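Local coordinates for 402AA LONG hypothetical molybdopterin biosynthesis MOEA protein (PDB 1UZ5), which probably catalyses insertion of molybdate into adenylyl-molybdopterin, releasing AMP and yielding molybdenum-loaded molybdopterin, with magnesium as cofactor, at residues G227-D232 with K237-K242; V360-G365 with I373-F378. One frame throughout, in Å; residues are numbered along the deposited sequence.

Interaction 1 (G227-D232 with K237-K242); sequences GVARDD and KALIEK
Leu239 sets one methyl, CD2, against the last residues of strand 222-229, and nearly all of the contact runs through that atom. Its nearest partner is the methyl of Ala229, with CB 3.6 Å from Leu239 CD2. Peptide atoms of the strand come next, the carbonyl oxygen O of Gly227 lying 3.9 Å from the same CD2. CG of Leu239 is anti to its own backbone N (chi1 -159°), which carries CG out toward the strand, and chi2 then turns CD2 to it. The strand and the helix segment run roughly antiparallel, with 144° between their directions and axes 8.9 Å apart at closest approach. The small side chain of Ala229 points toward the helix and packs against the leucine CD2, and both residues also pack on Ile186 of the adjoining strand 182-188. Gly227 suits its place because its phi is positive, in an extended conformation that glycine tolerates and other residues rarely take, and it presents only peptide atoms to CD2.

The other side is looser. Val228 turns its side chain away from the helix and touches Pro194, while Ala238, Glu241 and Lys242 are exposed. Beyond the strand, the inverse gamma turn centred on Asp231 leads to Asp232, the N-cap of helix 233-246. Its OD1 accepts from the N of Ser235, and the OG of Ser235 bonds to the N of Arg230, so the polar links lie apart from the leucine.

These are the first strand and helix of a beta-alpha-beta crossover, at the edge of a mixed sheet in the probable molybdopterin-binding domain. Since the two segments meet through methyls and peptide atoms, their contact is dispersive and hydrophobic, whereas directional bonding is left to the turn and the helix N-cap.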
ATOM      1  N   GLY A 227       0.803 -23.556  14.043  1.00 36.36           N
ATOM      2  CA  GLY A 227       0.138 -24.225  15.146  1.00 31.09           C
ATOM      3  C   GLY A 227       0.697 -23.868  16.513  1.00 25.92           C
ATOM      4  O   GLY A 227       1.480 -22.930  16.667  1.00 30.63           O
ATOM      5  N   VAL A 228       0.290 -24.639  17.514  1.00 31.21           N
ATOM      6  CA  VAL A 228       0.709 -24.416  18.890  1.00 30.97           C
ATOM      7  C   VAL A 228       1.812 -25.367  19.347  1.00 29.25           C
ATOM      8  O   VAL A 228       1.718 -26.572  19.155  1.00 28.60           O
ATOM      9  CB  VAL A 228      -0.503 -24.583  19.842  1.00 30.83           C
ATOM     10  CG1 VAL A 228      -0.055 -24.470  21.295  1.00 33.55           C
ATOM     11  CG2 VAL A 228      -1.558 -23.534  19.519  1.00 33.16           C
ATOM     12  N   ALA A 229       2.851 -24.822  19.967  1.00 31.23           N
ATOM     13  CA  ALA A 229       3.943 -25.647  20.475  1.00 33.95           C
ATOM     14  C   ALA A 229       3.947 -25.684  22.011  1.00 41.18           C
ATOM     15  O   ALA A 229       3.794 -24.650  22.666  1.00 38.35           O
ATOM     16  CB  ALA A 229       5.277 -25.111  19.980  1.00 38.16           C
ATOM     17  N   ARG A 230       4.115 -26.875  22.581  1.00 40.61           N
ATOM     18  CA  ARG A 230       4.186 -27.015  24.034  1.00 41.70           C
ATOM     19  C   ARG A 230       5.465 -26.308  24.470  1.00 48.13           C
ATOM     20  O   ARG A 230       6.402 -26.169  23.682  1.00 34.60           O
ATOM     21  CB  ARG A 230       4.262 -28.491  24.428  1.00 50.19           C
ATOM     22  CG  ARG A 230       2.974 -29.273  24.218  1.00 60.66           C
ATOM     23  CD  ARG A 230       2.004 -29.054  25.366  1.00 68.98           C
ATOM     24  NE  ARG A 230       2.526 -29.584  26.626  1.00 76.06           N
ATOM     25  CZ  ARG A 230       1.904 -29.484  27.799  1.00 77.13           C
ATOM     26  NH1 ARG A 230       0.729 -28.874  27.884  1.00 75.29           N
ATOM     27  NH2 ARG A 230       2.458 -29.996  28.891  1.00 72.45           N
ATOM     28  N   ASP A 231       5.514 -25.859  25.718  1.00 44.79           N
ATOM     29  CA  ASP A 231       6.702 -25.170  26.203  1.00 48.31           C
ATOM     30  C   ASP A 231       7.825 -26.130  26.607  1.00 51.34           C
ATOM     31  O   ASP A 231       8.238 -26.161  27.765  1.00 46.20           O
ATOM     32  CB  ASP A 231       6.342 -24.258  27.381  1.00 55.32           C
ATOM     33  CG  ASP A 231       7.491 -23.351  27.787  1.00 58.97           C
ATOM     34  OD1 ASP A 231       8.022 -22.637  26.912  1.00 62.35           O
ATOM     35  OD2 ASP A 231       7.860 -23.346  28.980  1.00 57.26           O
ATOM     36  N   ASP A 232       8.309 -26.917  25.647  1.00 51.96           N
ATOM     37  CA  ASP A 232       9.404 -27.852  25.902  1.00 51.12           C
ATOM     38  C   ASP A 232      10.272 -28.008  24.650  1.00 52.39           C
ATOM     39  O   ASP A 232       9.838 -27.698  23.538  1.00 42.37           O
ATOM     40  CB  ASP A 232       8.865 -29.212  26.374  1.00 49.95           C
ATOM     41  CG  ASP A 232       8.164 -29.983  25.279  1.00 47.57           C
ATOM     42  OD1 ASP A 232       8.831 -30.360  24.294  1.00 57.67           O
ATOM     43  OD2 ASP A 232       6.945 -30.221  25.407  1.00 59.05           O
ATOM     44  N   LYS A 237      11.283 -27.403  19.051  1.00 43.59           N
ATOM     45  CA  LYS A 237      12.296 -27.614  18.018  1.00 40.24           C
ATOM     46  C   LYS A 237      11.696 -28.185  16.737  1.00 42.25           C
ATOM     47  O   LYS A 237      12.033 -27.750  15.637  1.00 37.52           O
ATOM     48  CB  LYS A 237      13.401 -28.553  18.511  1.00 41.32           C
ATOM     49  CG  LYS A 237      14.608 -28.600  17.576  1.00 50.54           C
ATOM     50  CD  LYS A 237      15.657 -29.615  18.012  1.00 63.09           C
ATOM     51  CE  LYS A 237      15.167 -31.043  17.810  1.00 73.56           C
ATOM     52  NZ  LYS A 237      16.233 -32.048  18.097  1.00 79.02           N
ATOM     53  N   ALA A 238      10.805 -29.159  16.887  1.00 35.05           N
ATOM     54  CA  ALA A 238      10.160 -29.792  15.743  1.00 41.47           C
ATOM     55  C   ALA A 238       9.325 -28.807  14.928  1.00 46.95           C
ATOM     56  O   ALA A 238       9.341 -28.837  13.695  1.00 40.21           O
ATOM     57  CB  ALA A 238       9.283 -30.937  16.214  1.00 39.96           C
ATOM     58  N   LEU A 239       8.596 -27.938  15.622  1.00 37.19           N
ATOM     59  CA  LEU A 239       7.745 -26.965  14.950  1.00 37.28           C
ATOM     60  C   LEU A 239       8.561 -25.854  14.298  1.00 37.91           C
ATOM     61  O   LEU A 239       8.244 -25.414  13.196  1.00 38.88           O
ATOM     62  CB  LEU A 239       6.731 -26.380  15.939  1.00 38.41           C
ATOM     63  CG  LEU A 239       5.471 -25.755  15.335  1.00 45.02           C
ATOM     64  CD1 LEU A 239       4.843 -26.720  14.336  1.00 36.29           C
ATOM     65  CD2 LEU A 239       4.483 -25.419  16.449  1.00 40.18           C
ATOM     66  N   ILE A 240       9.611 -25.397  14.976  1.00 35.23           N
ATOM     67  CA  ILE A 240      10.459 -24.355  14.419  1.00 36.47           C
ATOM     68  C   ILE A 240      11.127 -24.873  13.145  1.00 47.22           C
ATOM     69  O   ILE A 240      11.290 -24.133  12.175  1.00 33.26           O
ATOM     70  CB  ILE A 240      11.547 -23.911  15.415  1.00 31.42           C
ATOM     71  CG1 ILE A 240      10.905 -23.123  16.561  1.00 36.54           C
ATOM     72  CG2 ILE A 240      12.588 -23.057  14.709  1.00 37.34           C
ATOM     73  CD1 ILE A 240      11.896 -22.600  17.584  1.00 36.18           C
ATOM     74  N   GLU A 241      11.507 -26.147  13.151  1.00 41.74           N
ATOM     75  CA  GLU A 241      12.136 -26.744  11.980  1.00 47.14           C
ATOM     76  C   GLU A 241      11.187 -26.730  10.786  1.00 43.24           C
ATOM     77  O   GLU A 241      11.603 -26.454   9.664  1.00 41.80           O
ATOM     78  CB  GLU A 241      12.575 -28.177  12.281  1.00 43.55           C
ATOM     79  CG  GLU A 241      13.924 -28.269  12.976  1.00 49.00           C
ATOM     80  CD  GLU A 241      14.261 -29.685  13.389  1.00 63.43           C
ATOM     81  OE1 GLU A 241      14.121 -30.599  12.548  1.00 71.72           O
ATOM     82  OE2 GLU A 241      14.671 -29.884  14.552  1.00 73.50           O
ATOM     83  N   LYS A 242       9.913 -27.027  11.031  1.00 39.69           N
ATOM     84  CA  LYS A 242       8.918 -27.025   9.964  1.00 44.70           C
ATOM     85  C   LYS A 242       8.661 -25.595   9.498  1.00 41.72           C
ATOM     86  O   LYS A 242       8.528 -25.331   8.306  1.00 42.21           O
ATOM     87  CB  LYS A 242       7.612 -27.655  10.447  1.00 44.95           C
ATOM     88  CG  LYS A 242       7.741 -29.119  10.833  1.00 61.11           C
ATOM     89  CD  LYS A 242       6.395 -29.729  11.202  1.00 64.61           C
ATOM     90  CE  LYS A 242       6.545 -31.199  11.567  1.00 70.52           C
ATOM     91  NZ  LYS A 242       5.235 -31.843  11.858  1.00 79.03           N
TER

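Interaction 2 (V360-G365 with I373-F378); sequences VPILKG and IDADGF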
ATOM      1  N   VAL A 360      -5.567   7.664  25.204  1.00 56.02           N
ATOM      2  CA  VAL A 360      -5.940   7.133  26.507  1.00 57.86           C
ATOM      3  C   VAL A 360      -5.094   5.908  26.834  1.00 56.95           C
ATOM      4  O   VAL A 360      -5.221   4.866  26.193  1.00 54.56           O
ATOM      5  CB  VAL A 360      -7.424   6.725  26.539  1.00 58.85           C
ATOM      6  CG1 VAL A 360      -7.803   6.259  27.934  1.00 57.96           C
ATOM      7  CG2 VAL A 360      -8.292   7.892  26.108  1.00 62.45           C
ATOM      8  N   PRO A 361      -4.212   6.022  27.838  1.00 56.17           N
ATOM      9  CA  PRO A 361      -3.352   4.903  28.231  1.00 57.49           C
ATOM     10  C   PRO A 361      -4.165   3.662  28.580  1.00 58.40           C
ATOM     11  O   PRO A 361      -5.224   3.760  29.199  1.00 60.70           O
ATOM     12  CB  PRO A 361      -2.599   5.457  29.438  1.00 53.69           C
ATOM     13  CG  PRO A 361      -2.506   6.919  29.126  1.00 52.86           C
ATOM     14  CD  PRO A 361      -3.900   7.224  28.630  1.00 54.93           C
ATOM     15  N   ILE A 362      -3.668   2.499  28.178  1.00 54.28           N
ATOM     16  CA  ILE A 362      -4.351   1.245  28.464  1.00 55.94           C
ATOM     17  C   ILE A 362      -3.779   0.622  29.733  1.00 65.83           C
ATOM     18  O   ILE A 362      -2.563   0.597  29.927  1.00 66.30           O
ATOM     19  CB  ILE A 362      -4.208   0.262  27.286  1.00 48.05           C
ATOM     20  CG1 ILE A 362      -4.955   0.820  26.072  1.00 43.98           C
ATOM     21  CG2 ILE A 362      -4.748  -1.108  27.673  1.00 47.50           C
ATOM     22  CD1 ILE A 362      -4.856  -0.035  24.838  1.00 47.72           C
ATOM     23  N   LEU A 363      -4.661   0.118  30.593  1.00 74.07           N
ATOM     24  CA  LEU A 363      -4.244  -0.483  31.855  1.00 75.79           C
ATOM     25  C   LEU A 363      -4.246  -2.010  31.880  1.00 77.02           C
ATOM     26  O   LEU A 363      -4.851  -2.667  31.034  1.00 78.42           O
ATOM     27  CB  LEU A 363      -5.128   0.036  32.991  1.00 79.63           C
ATOM     28  CG  LEU A 363      -5.182   1.554  33.172  1.00 76.47           C
ATOM     29  CD1 LEU A 363      -6.115   1.892  34.322  1.00 76.74           C
ATOM     30  CD2 LEU A 363      -3.784   2.092  33.438  1.00 80.02           C
ATOM     31  N   LYS A 364      -3.562  -2.554  32.880  1.00 78.89           N
ATOM     32  CA  LYS A 364      -3.436  -3.992  33.090  1.00 77.06           C
ATOM     33  C   LYS A 364      -4.769  -4.684  33.371  1.00 74.37           C
ATOM     34  O   LYS A 364      -5.269  -5.461  32.557  1.00 72.52           O
ATOM     35  CB  LYS A 364      -2.484  -4.263  34.262  1.00 78.57           C
ATOM     36  CG  LYS A 364      -1.942  -3.012  34.971  1.00 79.20           C
ATOM     37  CD  LYS A 364      -3.049  -2.081  35.479  1.00 83.10           C
ATOM     38  CE  LYS A 364      -3.976  -2.761  36.474  1.00 84.06           C
ATOM     39  NZ  LYS A 364      -5.164  -1.915  36.785  1.00 75.88           N
ATOM     40  N   GLY A 365      -5.328  -4.396  34.541  1.00 69.45           N
ATOM     41  CA  GLY A 365      -6.584  -4.994  34.958  1.00 70.61           C
ATOM     42  C   GLY A 365      -7.694  -5.069  33.928  1.00 70.19           C
ATOM     43  O   GLY A 365      -8.611  -5.879  34.072  1.00 73.93           O
ATOM     44  N   ILE A 373      -7.863  -5.372  22.080  1.00 31.75           N
ATOM     45  CA  ILE A 373      -8.930  -4.747  21.313  1.00 29.34           C
ATOM     46  C   ILE A 373      -8.838  -3.224  21.333  1.00 28.86           C
ATOM     47  O   ILE A 373      -9.004  -2.586  20.300  1.00 31.23           O
ATOM     48  CB  ILE A 373     -10.319  -5.158  21.851  1.00 33.23           C
ATOM     49  CG1 ILE A 373     -10.538  -6.659  21.642  1.00 41.44           C
ATOM     50  CG2 ILE A 373     -11.411  -4.351  21.152  1.00 39.33           C
ATOM     51  CD1 ILE A 373     -10.445  -7.103  20.190  1.00 47.45           C
ATOM     52  N   ASP A 374      -8.564  -2.652  22.503  1.00 31.04           N
ATOM     53  CA  ASP A 374      -8.479  -1.196  22.660  1.00 37.89           C
ATOM     54  C   ASP A 374      -7.205  -0.514  22.158  1.00 37.12           C
ATOM     55  O   ASP A 374      -7.211   0.688  21.889  1.00 38.44           O
ATOM     56  CB  ASP A 374      -8.670  -0.808  24.133  1.00 37.26           C
ATOM     57  CG  ASP A 374     -10.005  -1.253  24.687  1.00 47.81           C
ATOM     58  OD1 ASP A 374     -10.987  -1.316  23.917  1.00 54.48           O
ATOM     59  OD2 ASP A 374     -10.075  -1.526  25.902  1.00 53.23           O
ATOM     60  N   ALA A 375      -6.114  -1.262  22.045  1.00 34.54           N
ATOM     61  CA  ALA A 375      -4.846  -0.686  21.605  1.00 34.77           C
ATOM     62  C   ALA A 375      -4.818  -0.243  20.140  1.00 37.24           C
ATOM     63  O   ALA A 375      -4.795  -1.068  19.232  1.00 38.46           O
ATOM     64  CB  ALA A 375      -3.715  -1.672  21.873  1.00 34.73           C
ATOM     65  N   ASP A 376      -4.805   1.066  19.917  1.00 35.00           N
ATOM     66  CA  ASP A 376      -4.767   1.603  18.562  1.00 35.68           C
ATOM     67  C   ASP A 376      -3.335   1.875  18.132  1.00 35.13           C
ATOM     68  O   ASP A 376      -3.037   1.971  16.942  1.00 39.33           O
ATOM     69  CB  ASP A 376      -5.587   2.887  18.479  1.00 37.56           C
ATOM     70  CG  ASP A 376      -7.054   2.646  18.742  1.00 47.30           C
ATOM     71  OD1 ASP A 376      -7.612   1.705  18.137  1.00 49.56           O
ATOM     72  OD2 ASP A 376      -7.650   3.395  19.545  1.00 50.57           O
ATOM     73  N   GLY A 377      -2.453   1.993  19.118  1.00 38.58           N
ATOM     74  CA  GLY A 377      -1.054   2.249  18.844  1.00 41.54           C
ATOM     75  C   GLY A 377      -0.281   2.388  20.140  1.00 45.50           C
ATOM     76  O   GLY A 377      -0.787   2.058  21.214  1.00 45.81           O
ATOM     77  N   PHE A 378       0.949   2.876  20.055  1.00 41.83           N
ATOM     78  CA  PHE A 378       1.748   3.041  21.256  1.00 44.10           C
ATOM     79  C   PHE A 378       2.512   4.353  21.282  1.00 49.12           C
ATOM     80  O   PHE A 378       2.796   4.947  20.238  1.00 45.66           O
ATOM     81  CB  PHE A 378       2.725   1.868  21.413  1.00 38.86           C
ATOM     82  CG  PHE A 378       3.725   1.745  20.293  1.00 43.30           C
ATOM     83  CD1 PHE A 378       4.768   2.659  20.164  1.00 48.80           C
ATOM     84  CD2 PHE A 378       3.630   0.705  19.373  1.00 47.90           C
ATOM     85  CE1 PHE A 378       5.703   2.538  19.133  1.00 39.34           C
ATOM     86  CE2 PHE A 378       4.556   0.577  18.343  1.00 42.24           C
ATOM     87  CZ  PHE A 378       5.595   1.495  18.224  1.00 40.96           C
TER
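Ile362, just past strand 358-361, faces Ala375, where the backbone leaves helix 368-374, and their CA atoms are 7.1 Å apart. Ile362 spans this gap with its longer branch. CG1 stands anti to the carbonyl carbon (chi1 -66°), and the extended chi2 (178°) puts CD1 at the end of a straight branch directed at Ala375. That methyl presses on the backbone at the helix end: CD1 lies 3.3 Å from CA of Ala375, tighter than usual for two carbons, and 3.6 Å from its CB. Asp374, the last residue of the helix, meets Ile362 CD1 through its carbonyl C at 3.6 Å, its CB standing farther off at 4.0 Å. Alanine suits this buried spot, since its single methyl lets the isoleucine approach the main chain and also touches Phe399. Beyond it, Asp376 and Gly377 form a classic beta bulge opposite Val352, and Asp376 OD2 accepts from the N of Leu354. The contact thus joins the loop after one strand to the helix-to-strand turn within the C-terminal region (domain IV). It is van der Waals packing of an aliphatic methyl against alanine CA and CB and the peptide leaving the helix, without polar bonds between the segments.

Both contacts are partly buried and rest on one aliphatic methyl, Leu239 CD2 in interaction 1 and Ile362 CD1 in interaction 2. Each has one buried residue, Ala229 or Ala375, reached by a partly exposed leucine or isoleucine. Interaction 1 lays a helix over the edge strand that precedes it, in the probable molybdopterin-binding domain; interaction 2 links a loop to a helix end in the C-terminal region. Both methyls meet main chain: the first touches three strand residues, the second two at the helix end, with the closer approach. Polar bonding beside interaction 1 caps a helix start; beside interaction 2 it accompanies a beta bulge. Their centres are 30 Å apart.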